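Putative NADH dehydrogenase/NAD(P)H nitroreductase (Bacteroides thetaiotaomicron VPI-5482, PDB 3KWK) binds flavin mononucleotide and is probably an oxidoreductase of the nitroreductase family, which as a rule draws its electrons from NADH or NADPH. Local coordinates at residues F17-V22 and A104-L109; E33-M38 and I150-P155; W121-A124 and D129-E132. All blocks are in the same frame, centred on the assembly; numbering follows the deposited sequence.

Interaction 1: F17-V22 and A104-L109; sequences FERKSV and AAQNIL. With FMN (flavin mononucleotide), chain B.
Arg19, where the chain leaves the end of helix 11-18, comes closest to helix 97-114 at Leu109, their CA atoms 7.4 Å apart. This is the FMN phosphate site of the nitroreductase fold, built on a loop laid against helix 97-114. The Arg19 side chain starts with CG opposite the backbone N (chi1 180°) and then bends at chi2 and chi3, which turns the guanidinium to the cofactor. CD rests 3.9 Å from Leu109 CB and touches Gln106 NE2, while the guanidinium and amide planes stand 58° apart. A water bridges Arg19 NE and, weakly, Gln106 NE2; the stronger partner of that amide is Asn107 of the second subunit. The two terminal nitrogens grip separate phosphate oxygens, NH1 bonding FMN O1P at 2.8 Å and NH2 bonding FMN O3P at 2.9 Å, with phosphorus near the guanidinium plane; NH2 also bonds Ser44 O of the second subunit. A leucine in place of Arg19 would probably cost the phosphate this charge and both bonds, though Lys162 and Lys164 remain. Ser21 adds a nearly straight backbone bond, N to FMN O2P (174°), and its OG donates to FMN O1P at 2.6 Å.

Interaction 2: E33-M38 and I150-P155; sequences EKIDLM and IPFGYP
Met38, a selenomethionine, lays the end of its side chain over one face of the Phe152 ring. Its SE lies 4.2 Å from the ring centroid, 21° off the normal, in a Met-aromatic contact. The bend at chi3 (67°) folds CE back over the same ring, where it makes a CH-pi contact only 14° off the normal. Ile35 reaches Phe152 from another direction: its CG1 meets the ring edge near the plane, 3.8 Å from Phe152 CZ, and the two side chains run roughly perpendicular. Face and edge of one ring are thus held by residues three apart on helix 32-43. On the strand side, Asn83 and Ile85 of strand 83-90 and Ala119 of strand 118-123 also pack on Phe152, and Met38 extends the apolar cluster to Ile108 and Ala112 of helix 97-114.

Toward the start of the helix the contact turns polar. Lys34, stretched out past CG, crosses the Tyr154 side chain and gives a hydrogen bond from NZ to Tyr154 OH, 2.9 Å long, with NZ near the plane of the ring at its edge. Lys34 NZ also bonds Met115 O, and Tyr154 OH bonds Glu31, so the pair belongs to a small polar network. Together these contacts join helix 32-43 to the antiparallel sheet of the nitroreductase fold, a helix-on-sheet layer common to alpha+beta proteins.

Interaction 3: W121-A124 and D129-E132; sequences WTAA and DRME. With FMN (flavin mononucleotide), chain B.
Arg130 leaves its helix with CG opposite the carbonyl carbon (chi1 -62°) and runs extended to NE, which reaches across to the strand and brings the guanidinium to its end. There NH1 donates to Ala123 O, 3.1 Å away, in a nearly straight bond (166°). The oxygen lies close to the guanidinium plane, but the donor stands above the carbonyl plane, 38° out of it. NH1 also touches Ala123 CB at 3.6 Å. Nearer the helix, Arg130 CB packs against Ala124 O, and Met131 CG approaches Ala124 C at 3.7 Å, so the strand end is met by two successive helix residues.

Ala123 links this contact to the flavin, because its backbone N donates to FMN O4 at 3.1 Å while its O takes the Arg130 bond. The peptides on either side of one alanine thus join cofactor and arginine. Arg130 NH1 lies obliquely near FMN O4, too far for a hydrogen bond, though its charge may still polarise that carbonyl. Trp121, with CG opposite its backbone N, sets one face of its indole over the dimethylbenzene end of the flavin, NE1 being 3.4 Å from FMN C7. Thr122 packs CG2 against the pyrimidine part and ties its OG1 to Val149 O.

Strand 118-123 is an outermost strand of the sheet within this chain and pairs with strand 144-153. Helix 128-138 follows after a short turn, with Met131 on Leu145 and Pro146 and Arg130 against Leu72, Pro73 and Tyr74; Arg130 also makes a cation-pi contact with Tyr127.

Interactions 1 and 3 hold different parts of one FMN: residues 17-22 take the phosphate, residues 121-124 the isoalloxazine, and the centres of the two interactions lie about 18 Å apart. Helix 97-114 connects them, with Ala105 CB 3.8 Å from Trp121 CZ3. Interaction 2 lies farther from the cofactor, the Phe152 side chain about 12 Å from a bound FMN, and shares the core with interaction 1, where Ile108 CG1 packs 3.5 Å from Met38 O and Leu109 CD2 meets Ile150 CG2 at 3.8 Å. Neighbouring strands 144-153 and 118-123 join interactions 2 and 3, which lie on opposite sides of the chain's centre. The second subunit completes the FMN site through Ser47 N.

Interaction 1: F17-V22 and A104-L109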
loop_
_atom_site.group_PDB
_atom_site.type_symbol
_atom_site.label_atom_id
_atom_site.label_comp_id
_atom_site.label_asym_id
_atom_site.label_seq_id
_atom_site.Cartn_x
_atom_site.Cartn_y
_atom_site.Cartn_z
ATOM N N PHE A 17 10.762 -3.535 6.749
ATOM C CA PHE A 17 11.587 -2.605 7.538
ATOM C C PHE A 17 12.792 -2.051 6.762
ATOM O O PHE A 17 13.225 -0.926 7.026
ATOM C CB PHE A 17 12.069 -3.263 8.831
ATOM C CG PHE A 17 10.957 -3.747 9.750
ATOM C CD1 PHE A 17 9.719 -3.144 9.804
ATOM C CD2 PHE A 17 11.178 -4.844 10.563
ATOM C CE1 PHE A 17 8.718 -3.647 10.678
ATOM C CE2 PHE A 17 10.205 -5.322 11.426
ATOM C CZ PHE A 17 8.953 -4.714 11.453
ATOM N N GLU A 18 13.266 -2.802 5.775
ATOM C CA GLU A 18 14.471 -2.468 5.024
ATOM C C GLU A 18 14.191 -1.544 3.846
ATOM O O GLU A 18 15.064 -0.788 3.396
ATOM C CB GLU A 18 15.120 -3.743 4.500
ATOM C CG GLU A 18 16.368 -3.553 3.662
ATOM C CD GLU A 18 17.489 -2.793 4.371
ATOM O OE1 GLU A 18 17.631 -2.918 5.616
ATOM O OE2 GLU A 18 18.234 -2.090 3.643
ATOM N N ARG A 19 12.967 -1.588 3.335
ATOM C CA ARG A 19 12.633 -0.816 2.163
ATOM C C ARG A 19 12.920 0.683 2.387
ATOM O O ARG A 19 12.635 1.241 3.458
ATOM C CB ARG A 19 11.150 -0.998 1.795
ATOM C CG ARG A 19 10.654 -0.250 0.588
ATOM C CD ARG A 19 9.214 0.286 0.680
ATOM N NE ARG A 19 9.081 1.157 1.858
ATOM C CZ ARG A 19 9.529 2.416 1.933
ATOM N NH1 ARG A 19 10.009 3.049 0.859
ATOM N NH2 ARG A 19 9.444 3.058 3.092
ATOM N N LYS A 20 13.491 1.308 1.374
ATOM C CA LYS A 20 13.648 2.766 1.366
ATOM C C LYS A 20 13.561 3.303 -0.032
ATOM O O LYS A 20 13.671 2.528 -0.997
ATOM C CB LYS A 20 14.952 3.212 2.050
ATOM C CG LYS A 20 16.243 3.181 1.214
ATOM C CD LYS A 20 16.624 1.786 0.783
ATOM C CE LYS A 20 17.229 0.908 1.873
ATOM N NZ LYS A 20 17.396 -0.553 1.480
ATOM N N SER A 21 13.350 4.614 -0.138
ATOM C CA SER A 21 13.278 5.274 -1.437
ATOM C C SER A 21 14.706 5.390 -1.987
ATOM O O SER A 21 15.616 5.921 -1.310
ATOM C CB SER A 21 12.654 6.644 -1.322
ATOM O OG SER A 21 11.227 6.559 -1.087
ATOM N N VAL A 22 14.942 4.873 -3.192
ATOM C CA VAL A 22 16.264 4.990 -3.825
ATOM C C VAL A 22 16.074 5.829 -5.112
ATOM O O VAL A 22 15.204 5.505 -5.956
ATOM C CB VAL A 22 16.802 3.607 -4.186
ATOM C CG1 VAL A 22 18.064 3.683 -5.027
ATOM C CG2 VAL A 22 17.006 2.701 -2.898
ATOM N N ALA A 104 -0.930 -1.558 -4.460
ATOM C CA ALA A 104 -0.185 -2.193 -5.560
ATOM C C ALA A 104 1.211 -1.582 -5.635
ATOM O O ALA A 104 2.219 -2.295 -5.775
ATOM C CB ALA A 104 -0.899 -2.046 -6.923
ATOM N N ALA A 105 1.272 -0.258 -5.542
ATOM C CA ALA A 105 2.554 0.404 -5.612
ATOM C C ALA A 105 3.453 -0.030 -4.465
ATOM O O ALA A 105 4.648 -0.234 -4.674
ATOM C CB ALA A 105 2.365 1.932 -5.605
ATOM N N GLN A 106 2.888 -0.182 -3.272
ATOM C CA GLN A 106 3.699 -0.560 -2.116
ATOM C C GLN A 106 4.214 -1.989 -2.319
ATOM O O GLN A 106 5.378 -2.302 -2.005
ATOM C CB GLN A 106 2.909 -0.497 -0.797
ATOM C CG GLN A 106 3.659 -0.979 0.450
ATOM C CD GLN A 106 4.904 -0.210 0.769
ATOM O OE1 GLN A 106 5.224 0.794 0.095
ATOM N NE2 GLN A 106 5.619 -0.638 1.819
ATOM N N ASN A 107 3.393 -2.897 -2.857
ATOM C CA ASN A 107 3.903 -4.233 -3.220
ATOM C C ASN A 107 5.069 -4.173 -4.209
ATOM O O ASN A 107 6.016 -4.944 -4.095
ATOM C CB ASN A 107 2.797 -5.087 -3.797
ATOM C CG ASN A 107 1.922 -5.708 -2.737
ATOM O OD1 ASN A 107 2.164 -5.569 -1.522
ATOM N ND2 ASN A 107 0.887 -6.435 -3.201
ATOM N N ILE A 108 4.980 -3.288 -5.187
ATOM C CA ILE A 108 6.062 -3.139 -6.168
ATOM C C ILE A 108 7.326 -2.676 -5.475
ATOM O O ILE A 108 8.448 -3.187 -5.743
ATOM C CB ILE A 108 5.668 -2.162 -7.308
ATOM C CG1 ILE A 108 4.556 -2.837 -8.170
ATOM C CG2 ILE A 108 6.922 -1.731 -8.157
ATOM C CD1 ILE A 108 3.859 -1.972 -9.182
ATOM N N LEU A 109 7.189 -1.683 -4.595
ATOM C CA LEU A 109 8.388 -1.191 -3.859
ATOM C C LEU A 109 9.014 -2.273 -2.981
ATOM O O LEU A 109 10.239 -2.437 -2.963
ATOM C CB LEU A 109 8.003 0.000 -2.986
ATOM C CG LEU A 109 7.474 1.268 -3.684
ATOM C CD1 LEU A 109 7.072 2.369 -2.612
ATOM C CD2 LEU A 109 8.483 1.825 -4.705
HETATM N N1 FMN B . 9.744 10.855 -3.746
HETATM C C2 FMN B . 10.221 11.582 -4.797
HETATM O O2 FMN B . 11.448 11.616 -5.000
HETATM N N3 FMN B . 9.354 12.286 -5.618
HETATM C C4 FMN B . 7.990 12.297 -5.421
HETATM O O4 FMN B . 7.233 12.947 -6.207
HETATM C C4A FMN B . 7.507 11.553 -4.341
HETATM N N5 FMN B . 6.147 11.532 -4.061
HETATM C C5A FMN B . 5.649 10.661 -3.131
HETATM C C6 FMN B . 4.259 10.546 -2.987
HETATM C C7 FMN B . 3.755 9.624 -2.081
HETATM C C7M FMN B . 2.240 9.445 -1.884
HETATM C C8 FMN B . 4.589 8.829 -1.319
HETATM C C8M FMN B . 3.975 7.843 -0.356
HETATM C C9 FMN B . 5.960 8.959 -1.452
HETATM C C9A FMN B . 6.504 9.875 -2.364
HETATM N N10 FMN B . 7.884 10.050 -2.501
HETATM C C10 FMN B . 8.370 10.823 -3.516
HETATM C "C1'" FMN B . 8.815 9.250 -1.667
HETATM C "C2'" FMN B . 8.915 9.830 -0.259
HETATM O "O2'" FMN B . 9.653 11.056 -0.259
HETATM C "C3'" FMN B . 9.506 8.805 0.732
HETATM O "O3'" FMN B . 8.634 7.683 0.864
HETATM C "C4'" FMN B . 9.726 9.408 2.148
HETATM O "O4'" FMN B . 10.756 10.404 2.077
HETATM C "C5'" FMN B . 10.077 8.353 3.200
HETATM O "O5'" FMN B . 11.293 7.753 2.762
HETATM P P FMN B . 11.392 6.147 2.497
HETATM O O1P FMN B . 10.470 5.803 1.312
HETATM O O2P FMN B . 12.893 6.028 2.155
HETATM O O3P FMN B . 10.993 5.390 3.748
HETATM O O HOH W 1 7.992 -0.361 4.084
#

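Interaction 2: E33-M38 and I150-P155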
loop_
_atom_site.group_PDB
_atom_site.type_symbol
_atom_site.label_atom_id
_atom_site.label_comp_id
_atom_site.label_asym_id
_atom_site.label_seq_id
_atom_site.Cartn_x
_atom_site.Cartn_y
_atom_site.Cartn_z
ATOM N N GLU A 33 13.153 -11.110 -15.454
ATOM C CA GLU A 33 12.450 -11.933 -14.454
ATOM C C GLU A 33 12.102 -11.059 -13.221
ATOM O O GLU A 33 11.021 -11.167 -12.635
ATOM C CB GLU A 33 13.378 -13.076 -14.040
ATOM C CG GLU A 33 12.785 -14.076 -13.063
ATOM C CD GLU A 33 13.831 -15.106 -12.524
ATOM O OE1 GLU A 33 15.078 -14.891 -12.596
ATOM O OE2 GLU A 33 13.371 -16.126 -11.990
ATOM N N LYS A 34 12.999 -10.150 -12.848
ATOM C CA LYS A 34 12.739 -9.250 -11.708
ATOM C C LYS A 34 11.579 -8.294 -12.014
ATOM O O LYS A 34 10.702 -8.027 -11.168
ATOM C CB LYS A 34 14.005 -8.516 -11.283
ATOM C CG LYS A 34 15.035 -9.468 -10.657
ATOM C CD LYS A 34 16.251 -8.751 -10.106
ATOM C CE LYS A 34 17.213 -9.727 -9.484
ATOM N NZ LYS A 34 18.280 -9.028 -8.655
ATOM N N ILE A 35 11.590 -7.708 -13.213
ATOM C CA ILE A 35 10.508 -6.821 -13.604
ATOM C C ILE A 35 9.164 -7.556 -13.590
ATOM O O ILE A 35 8.166 -7.028 -13.090
ATOM C CB ILE A 35 10.769 -6.169 -14.993
ATOM C CG1 ILE A 35 12.049 -5.336 -14.926
ATOM C CG2 ILE A 35 9.623 -5.235 -15.364
ATOM C CD1 ILE A 35 12.577 -4.794 -16.266
ATOM N N ASP A 36 9.165 -8.776 -14.131
ATOM C CA ASP A 36 7.940 -9.596 -14.154
ATOM C C ASP A 36 7.391 -9.864 -12.755
ATOM O O ASP A 36 6.197 -9.728 -12.513
ATOM C CB ASP A 36 8.179 -10.907 -14.900
ATOM C CG ASP A 36 8.554 -10.735 -16.407
ATOM O OD1 ASP A 36 8.243 -9.683 -16.992
ATOM O OD2 ASP A 36 9.175 -11.694 -17.013
ATOM N N LEU A 37 8.296 -10.167 -11.819
ATOM C CA LEU A 37 7.909 -10.416 -10.434
ATOM C C LEU A 37 7.407 -9.158 -9.724
ATOM O O LEU A 37 6.499 -9.224 -8.899
ATOM C CB LEU A 37 9.060 -11.095 -9.679
ATOM C CG LEU A 37 9.225 -12.590 -9.971
ATOM C CD1 LEU A 37 10.632 -13.095 -9.533
ATOM C CD2 LEU A 37 8.122 -13.403 -9.284
HETATM N N MSE A 38 8.000 -8.011 -10.027
HETATM C CA MSE A 38 7.483 -6.732 -9.472
HETATM C C MSE A 38 6.026 -6.535 -9.924
HETATM O O MSE A 38 5.188 -6.123 -9.134
HETATM C CB MSE A 38 8.369 -5.559 -9.919
HETATM C CG MSE A 38 9.675 -5.573 -9.252
HETATM SE SE MSE A 38 10.947 -4.263 -10.072
HETATM C CE MSE A 38 9.983 -2.849 -9.508
ATOM N N ILE A 150 7.185 5.010 -10.899
ATOM C CA ILE A 150 8.208 4.361 -10.077
ATOM C C ILE A 150 9.461 4.033 -10.904
ATOM O O ILE A 150 9.531 2.964 -11.545
ATOM C CB ILE A 150 7.646 3.050 -9.437
ATOM C CG1 ILE A 150 6.348 3.295 -8.675
ATOM C CG2 ILE A 150 8.692 2.365 -8.497
ATOM C CD1 ILE A 150 5.720 2.026 -8.107
ATOM N N PRO A 151 10.424 4.956 -10.931
ATOM C CA PRO A 151 11.743 4.574 -11.464
ATOM C C PRO A 151 12.366 3.477 -10.587
ATOM O O PRO A 151 12.095 3.399 -9.374
ATOM C CB PRO A 151 12.560 5.854 -11.367
ATOM C CG PRO A 151 11.586 6.926 -10.942
ATOM C CD PRO A 151 10.474 6.242 -10.236
ATOM N N PHE A 152 13.168 2.624 -11.196
ATOM C CA PHE A 152 13.881 1.639 -10.430
ATOM C C PHE A 152 15.157 1.231 -11.130
ATOM O O PHE A 152 15.354 1.530 -12.323
ATOM C CB PHE A 152 12.985 0.421 -10.163
ATOM C CG PHE A 152 12.571 -0.326 -11.425
ATOM C CD1 PHE A 152 11.468 0.076 -12.166
ATOM C CD2 PHE A 152 13.256 -1.467 -11.817
ATOM C CE1 PHE A 152 11.115 -0.618 -13.292
ATOM C CE2 PHE A 152 12.897 -2.166 -12.936
ATOM C CZ PHE A 152 11.815 -1.735 -13.681
ATOM N N GLY A 153 16.024 0.581 -10.356
ATOM C CA GLY A 153 17.314 0.130 -10.834
ATOM C C GLY A 153 18.118 -0.485 -9.706
ATOM O O GLY A 153 17.655 -0.531 -8.542
ATOM N N TYR A 154 19.363 -0.856 -9.997
ATOM C CA TYR A 154 20.263 -1.246 -8.931
ATOM C C TYR A 154 20.707 0.048 -8.222
ATOM O O TYR A 154 21.168 0.983 -8.891
ATOM C CB TYR A 154 21.457 -2.019 -9.476
ATOM C CG TYR A 154 21.042 -3.441 -9.785
ATOM C CD1 TYR A 154 20.888 -4.329 -8.762
ATOM C CD2 TYR A 154 20.684 -3.856 -11.077
ATOM C CE1 TYR A 154 20.475 -5.658 -9.009
ATOM C CE2 TYR A 154 20.261 -5.152 -11.325
ATOM C CZ TYR A 154 20.170 -6.044 -10.297
ATOM O OH TYR A 154 19.745 -7.342 -10.478
ATOM N N PRO A 155 20.632 0.108 -6.884
ATOM C CA PRO A 155 21.041 1.369 -6.207
ATOM C C PRO A 155 22.499 1.750 -6.544
ATOM O O PRO A 155 23.370 0.874 -6.640
ATOM C CB PRO A 155 20.948 1.017 -4.731
ATOM C CG PRO A 155 19.858 -0.047 -4.680
ATOM C CD PRO A 155 20.066 -0.877 -5.960
#

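Interaction 3: W121-A124 and D129-E132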
loop_
_atom_site.group_PDB
_atom_site.type_symbol
_atom_site.label_atom_id
_atom_site.label_comp_id
_atom_site.label_asym_id
_atom_site.label_seq_id
_atom_site.Cartn_x
_atom_site.Cartn_y
_atom_site.Cartn_z
ATOM N N TRP A 121 8.604 5.856 -5.181
ATOM C CA TRP A 121 7.288 6.357 -5.577
ATOM C C TRP A 121 7.409 7.830 -5.867
ATOM O O TRP A 121 7.759 8.605 -4.980
ATOM C CB TRP A 121 6.347 6.100 -4.400
ATOM C CG TRP A 121 4.908 6.586 -4.499
ATOM C CD1 TRP A 121 4.431 7.722 -5.067
ATOM C CD2 TRP A 121 3.806 5.933 -3.891
ATOM N NE1 TRP A 121 3.050 7.780 -4.897
ATOM C CE2 TRP A 121 2.646 6.687 -4.194
ATOM C CE3 TRP A 121 3.690 4.752 -3.153
ATOM C CZ2 TRP A 121 1.392 6.355 -3.706
ATOM C CZ3 TRP A 121 2.440 4.404 -2.673
ATOM C CH2 TRP A 121 1.307 5.190 -2.988
ATOM N N THR A 122 7.153 8.237 -7.098
ATOM C CA THR A 122 7.040 9.655 -7.435
ATOM C C THR A 122 5.592 9.964 -7.827
ATOM O O THR A 122 5.024 9.290 -8.683
ATOM C CB THR A 122 8.082 10.116 -8.480
ATOM O OG1 THR A 122 7.682 9.751 -9.809
ATOM C CG2 THR A 122 9.518 9.523 -8.189
ATOM N N ALA A 123 5.010 10.971 -7.172
ATOM C CA ALA A 123 3.583 11.235 -7.369
ATOM C C ALA A 123 3.300 11.732 -8.753
ATOM O O ALA A 123 3.987 12.617 -9.250
ATOM C CB ALA A 123 3.089 12.310 -6.354
ATOM N N ALA A 124 2.238 11.193 -9.362
ATOM C CA ALA A 124 1.571 11.831 -10.496
ATOM C C ALA A 124 0.288 12.430 -9.871
ATOM O O ALA A 124 0.301 13.586 -9.417
ATOM C CB ALA A 124 1.314 10.805 -11.672
ATOM N N ASP A 129 -1.418 18.396 -13.423
ATOM C CA ASP A 129 -0.442 18.649 -14.468
ATOM C C ASP A 129 0.492 17.441 -14.698
ATOM O O ASP A 129 0.810 17.063 -15.828
ATOM C CB ASP A 129 0.357 19.925 -14.223
ATOM C CG ASP A 129 1.166 19.930 -12.939
ATOM O OD1 ASP A 129 0.895 19.168 -11.963
ATOM O OD2 ASP A 129 2.098 20.754 -12.916
ATOM N N ARG A 130 0.902 16.803 -13.617
ATOM C CA ARG A 130 1.767 15.618 -13.691
ATOM C C ARG A 130 1.034 14.483 -14.359
ATOM O O ARG A 130 1.581 13.745 -15.150
ATOM C CB ARG A 130 2.204 15.188 -12.288
ATOM C CG ARG A 130 3.027 16.231 -11.555
ATOM C CD ARG A 130 3.634 15.650 -10.299
ATOM N NE ARG A 130 4.000 16.694 -9.331
ATOM C CZ ARG A 130 4.506 16.435 -8.120
ATOM N NH1 ARG A 130 4.733 15.176 -7.749
ATOM N NH2 ARG A 130 4.769 17.431 -7.275
HETATM N N MSE A 131 -0.231 14.338 -14.030
HETATM C CA MSE A 131 -1.032 13.248 -14.597
HETATM C C MSE A 131 -1.122 13.462 -16.100
HETATM O O MSE A 131 -1.053 12.511 -16.883
HETATM C CB MSE A 131 -2.403 13.229 -13.979
HETATM C CG MSE A 131 -2.339 13.018 -12.455
HETATM SE SE MSE A 131 -4.053 13.226 -11.574
HETATM C CE MSE A 131 -4.751 11.569 -12.095
ATOM N N GLU A 132 -1.266 14.719 -16.518
ATOM C CA GLU A 132 -1.319 15.031 -17.963
ATOM C C GLU A 132 0.002 14.739 -18.680
ATOM O O GLU A 132 -0.017 14.246 -19.790
ATOM C CB GLU A 132 -1.743 16.485 -18.171
ATOM C CG GLU A 132 -1.753 16.951 -19.639
ATOM C CD GLU A 132 -2.634 16.113 -20.592
ATOM O OE1 GLU A 132 -3.692 15.548 -20.175
ATOM O OE2 GLU A 132 -2.263 16.064 -21.795
HETATM N N1 FMN B . 9.744 10.855 -3.746
HETATM C C2 FMN B . 10.221 11.582 -4.797
HETATM O O2 FMN B . 11.448 11.616 -5.000
HETATM N N3 FMN B . 9.354 12.286 -5.618
HETATM C C4 FMN B . 7.990 12.297 -5.421
HETATM O O4 FMN B . 7.233 12.947 -6.207
HETATM C C4A FMN B . 7.507 11.553 -4.341
HETATM N N5 FMN B . 6.147 11.532 -4.061
HETATM C C5A FMN B . 5.649 10.661 -3.131
HETATM C C6 FMN B . 4.259 10.546 -2.987
HETATM C C7 FMN B . 3.755 9.624 -2.081
HETATM C C7M FMN B . 2.240 9.445 -1.884
HETATM C C8 FMN B . 4.589 8.829 -1.319
HETATM C C8M FMN B . 3.975 7.843 -0.356
HETATM C C9 FMN B . 5.960 8.959 -1.452
HETATM C C9A FMN B . 6.504 9.875 -2.364
HETATM N N10 FMN B . 7.884 10.050 -2.501
HETATM C C10 FMN B . 8.370 10.823 -3.516
HETATM C "C1'" FMN B . 8.815 9.250 -1.667
HETATM C "C2'" FMN B . 8.915 9.830 -0.259
HETATM O "O2'" FMN B . 9.653 11.056 -0.259
HETATM C "C3'" FMN B . 9.506 8.805 0.732
HETATM O "O3'" FMN B . 8.634 7.683 0.864
HETATM C "C4'" FMN B . 9.726 9.408 2.148
HETATM O "O4'" FMN B . 10.756 10.404 2.077
HETATM C "C5'" FMN B . 10.077 8.353 3.200
HETATM O "O5'" FMN B . 11.293 7.753 2.762
HETATM P P FMN B . 11.392 6.147 2.497
HETATM O O1P FMN B . 10.470 5.803 1.312
HETATM O O2P FMN B . 12.893 6.028 2.155
HETATM O O3P FMN B . 10.993 5.390 3.748
#